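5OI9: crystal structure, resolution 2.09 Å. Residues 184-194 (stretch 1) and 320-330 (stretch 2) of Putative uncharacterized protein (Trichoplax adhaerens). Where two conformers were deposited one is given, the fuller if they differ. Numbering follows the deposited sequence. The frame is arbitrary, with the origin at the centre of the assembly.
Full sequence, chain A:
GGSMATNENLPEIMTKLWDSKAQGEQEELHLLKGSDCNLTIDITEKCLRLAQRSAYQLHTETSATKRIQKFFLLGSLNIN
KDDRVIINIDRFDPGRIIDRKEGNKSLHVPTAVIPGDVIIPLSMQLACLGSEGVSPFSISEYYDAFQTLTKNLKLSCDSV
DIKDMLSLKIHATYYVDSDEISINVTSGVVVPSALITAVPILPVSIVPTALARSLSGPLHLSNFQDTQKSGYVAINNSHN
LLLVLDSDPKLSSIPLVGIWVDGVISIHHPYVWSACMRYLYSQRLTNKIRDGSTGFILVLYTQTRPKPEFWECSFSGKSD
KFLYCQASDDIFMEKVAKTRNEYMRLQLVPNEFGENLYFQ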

# COMPACT_ATOMS: atom_id res chain seq x y z
N ASN A 184 0.18 24.51 8.40
CA ASN A 184 -1.05 23.75 8.20
C ASN A 184 -0.72 22.55 7.32
O ASN A 184 -0.37 22.72 6.15
N VAL A 185 -0.83 21.36 7.88
CA VAL A 185 -0.49 20.12 7.19
C VAL A 185 -1.78 19.43 6.78
O VAL A 185 -2.59 19.07 7.64
N THR A 186 -1.99 19.27 5.48
CA THR A 186 -3.11 18.51 4.94
C THR A 186 -2.58 17.28 4.23
O THR A 186 -1.64 17.37 3.44
N SER A 187 -3.17 16.12 4.53
CA SER A 187 -2.75 14.85 3.96
C SER A 187 -3.92 14.20 3.23
O SER A 187 -5.02 14.12 3.77
N GLY A 188 -3.67 13.74 2.01
CA GLY A 188 -4.68 13.05 1.23
C GLY A 188 -4.16 11.72 0.73
O GLY A 188 -2.98 11.56 0.45
N VAL A 189 -5.08 10.76 0.62
CA VAL A 189 -4.75 9.40 0.22
C VAL A 189 -5.81 8.89 -0.74
O VAL A 189 -6.97 9.29 -0.69
N VAL A 190 -5.39 8.00 -1.64
CA VAL A 190 -6.30 7.24 -2.48
C VAL A 190 -5.95 5.76 -2.36
O VAL A 190 -4.77 5.40 -2.36
N VAL A 191 -6.97 4.93 -2.23
CA VAL A 191 -6.80 3.48 -2.12
C VAL A 191 -7.82 2.82 -3.04
O VAL A 191 -8.97 3.28 -3.11
N PRO A 192 -7.46 1.76 -3.77
CA PRO A 192 -8.47 1.03 -4.55
C PRO A 192 -9.55 0.50 -3.62
O PRO A 192 -9.27 0.00 -2.53
N SER A 193 -10.80 0.63 -4.05
CA SER A 193 -11.92 0.23 -3.22
C SER A 193 -12.29 -1.24 -3.38
O SER A 193 -13.03 -1.76 -2.54
N ALA A 194 -11.78 -1.92 -4.40
CA ALA A 194 -12.22 -3.27 -4.72
C ALA A 194 -12.19 -4.19 -3.51
O ALA A 194 -11.17 -4.31 -2.82
N ASP A 320 -12.11 0.56 -11.50
CA ASP A 320 -11.41 1.83 -11.36
C ASP A 320 -12.03 2.74 -10.31
O ASP A 320 -11.86 3.96 -10.36
N LYS A 321 -12.75 2.16 -9.34
CA LYS A 321 -13.31 2.92 -8.24
C LYS A 321 -12.30 2.98 -7.10
O LYS A 321 -11.59 2.01 -6.83
N PHE A 322 -12.24 4.13 -6.42
CA PHE A 322 -11.25 4.31 -5.36
C PHE A 322 -11.87 5.00 -4.16
O PHE A 322 -12.82 5.77 -4.28
N LEU A 323 -11.32 4.69 -2.99
CA LEU A 323 -11.60 5.43 -1.77
C LEU A 323 -10.62 6.59 -1.65
O LEU A 323 -9.48 6.50 -2.11
N TYR A 324 -11.08 7.67 -1.03
CA TYR A 324 -10.21 8.82 -0.83
C TYR A 324 -10.79 9.71 0.25
O TYR A 324 -12.00 9.70 0.49
N CYS A 325 -9.91 10.45 0.92
CA CYS A 325 -10.31 11.51 1.84
C CYS A 325 -9.08 12.29 2.28
O CYS A 325 -7.95 11.94 1.90
N GLN A 326 -9.28 13.34 3.06
CA GLN A 326 -8.16 14.12 3.55
C GLN A 326 -8.34 14.41 5.03
O GLN A 326 -9.45 14.33 5.58
N ALA A 327 -7.23 14.75 5.68
CA ALA A 327 -7.22 15.19 7.06
C ALA A 327 -6.19 16.30 7.20
O ALA A 327 -5.22 16.36 6.44
N SER A 328 -6.42 17.20 8.16
CA SER A 328 -5.53 18.33 8.32
C SER A 328 -5.48 18.74 9.78
O SER A 328 -6.42 18.51 10.55
N ASP A 329 -4.36 19.36 10.16
CA ASP A 329 -4.17 19.87 11.50
C ASP A 329 -3.07 20.92 11.45
O ASP A 329 -2.21 20.89 10.56
N ASP A 330 -3.11 21.84 12.40
CA ASP A 330 -2.07 22.85 12.52
C ASP A 330 -1.01 22.40 13.51
O ASP A 330 -1.29 21.67 14.47

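The strongest side-chain contact between the two antiparallel strands lies at one end of the ladder, where N184 (chi1 t) and D330 (chi1 m) bend their ends toward each other and N184 ND2 donates a nearly linear hydrogen bond of 2.7 Å to D330 OD1. At the other end S193, a p rotamer pointing toward stretch 2, reinforces the backbone bond from S193 N to K321 O (3.2 Å) with a weak one from its OG to the same K321 O (3.0 Å). That carbonyl also accepts from a water (2.8 Å from K321 O), which in turn accepts from A194 N at 3.0 Å. A second water accepts from Q326 NE2 (3.0 Å) and lies 3.4 Å from T186 OG1, a weak link.

Because paired residues share a face, T186 (m) lies beside S328 (p), with T186 OG1 3.3 Å from S328 CB, while T186 CG2 reaches Q326 NE2 at 3.7 Å. G188 leaves no side chain opposite Q326. Further along this face, V190 (m) sets CG1 3.8 Å from Y324 CB and 4.1 Å from F322 CD1; both aromatic residues are p, and the tyrosine's end leads away. On the other face S187 OG approaches A327 CB at 4.2 Å. Beyond V191 (t), S193 CB packs 3.6 Å from CD2 of L323 (m).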

# COMPACT_ATOMS: atom_id res chain seq x y z
CB ASN A 184 -2.15 24.61 7.58
CG ASN A 184 -3.42 23.83 7.34
OD1 ASN A 184 -3.73 23.45 6.21
ND2 ASN A 184 -4.18 23.58 8.40
CB VAL A 185 0.38 19.21 8.06
CG1 VAL A 185 0.75 17.94 7.31
CG2 VAL A 185 1.62 19.94 8.54
CB THR A 186 -3.94 19.36 3.97
OG1 THR A 186 -4.54 20.46 4.67
CG2 THR A 186 -5.05 18.52 3.34
CB SER A 187 -2.23 13.90 5.05
OG SER A 187 -3.28 13.50 5.91
CB VAL A 189 -4.61 8.46 1.45
CG1 VAL A 189 -5.98 8.20 2.08
CG2 VAL A 189 -3.92 7.16 1.07
CB VAL A 190 -6.26 7.69 -3.96
CG1 VAL A 190 -6.83 9.09 -4.10
CG2 VAL A 190 -4.85 7.64 -4.51
CB VAL A 191 -6.96 3.00 -0.67
CG1 VAL A 191 -6.94 1.48 -0.59
CG2 VAL A 191 -5.88 3.60 0.21
CB PRO A 192 -7.68 -0.10 -5.21
CG PRO A 192 -6.28 0.39 -5.24
CD PRO A 192 -6.10 1.24 -4.02
CB SER A 193 -13.14 1.10 -3.53
OG SER A 193 -13.55 0.93 -4.87
CB ALA A 194 -11.34 -3.85 -5.84
CB ASP A 320 -11.34 2.55 -12.71
CG ASP A 320 -12.68 2.59 -13.43
OD1 ASP A 320 -13.72 2.39 -12.77
OD2 ASP A 320 -12.68 2.81 -14.66
CB LYS A 321 -14.62 2.29 -7.76
CG LYS A 321 -15.29 3.02 -6.62
CD LYS A 321 -16.30 2.14 -5.91
CE LYS A 321 -16.37 2.47 -4.43
NZ LYS A 321 -17.13 1.46 -3.64
CB PHE A 322 -10.04 5.11 -5.85
CG PHE A 322 -10.38 6.47 -6.42
CD1 PHE A 322 -10.39 7.59 -5.61
CD2 PHE A 322 -10.65 6.62 -7.77
CE1 PHE A 322 -10.69 8.84 -6.13
CE2 PHE A 322 -10.95 7.86 -8.30
CZ PHE A 322 -10.97 8.97 -7.48
CB LEU A 323 -11.49 4.54 -0.54
CG LEU A 323 -12.12 3.15 -0.61
CD1 LEU A 323 -11.72 2.34 0.61
CD2 LEU A 323 -13.63 3.26 -0.71
CB TYR A 324 -10.03 9.62 -2.13
CG TYR A 324 -11.29 10.32 -2.59
CD1 TYR A 324 -12.32 9.61 -3.18
CD2 TYR A 324 -11.44 11.69 -2.42
CE1 TYR A 324 -13.47 10.25 -3.60
CE2 TYR A 324 -12.58 12.34 -2.84
CZ TYR A 324 -13.60 11.62 -3.43
OH TYR A 324 -14.74 12.26 -3.85
CB CYS A 325 -11.04 10.97 3.06
SG CYS A 325 -9.97 10.32 4.35
CB GLN A 326 -7.99 15.43 2.78
CG GLN A 326 -9.12 16.42 3.00
CD GLN A 326 -8.77 17.81 2.52
OE1 GLN A 326 -8.47 18.03 1.34
NE2 GLN A 326 -8.79 18.77 3.44
CB ALA A 327 -6.91 14.04 8.03
CB SER A 328 -5.96 19.52 7.45
OG SER A 328 -7.27 19.94 7.76
CB ASP A 329 -3.83 18.75 12.49
CG ASP A 329 -3.99 19.17 13.94
OD1 ASP A 329 -4.20 20.38 14.20
OD2 ASP A 329 -3.91 18.29 14.82
CB ASP A 330 -2.66 24.19 12.99
CG ASP A 330 -3.65 24.77 12.00
OD1 ASP A 330 -3.42 24.64 10.78
OD2 ASP A 330 -4.66 25.36 12.44
O HOH W 1 -7.51 21.46 3.29
O HOH W 2 -10.66 -0.63 -6.91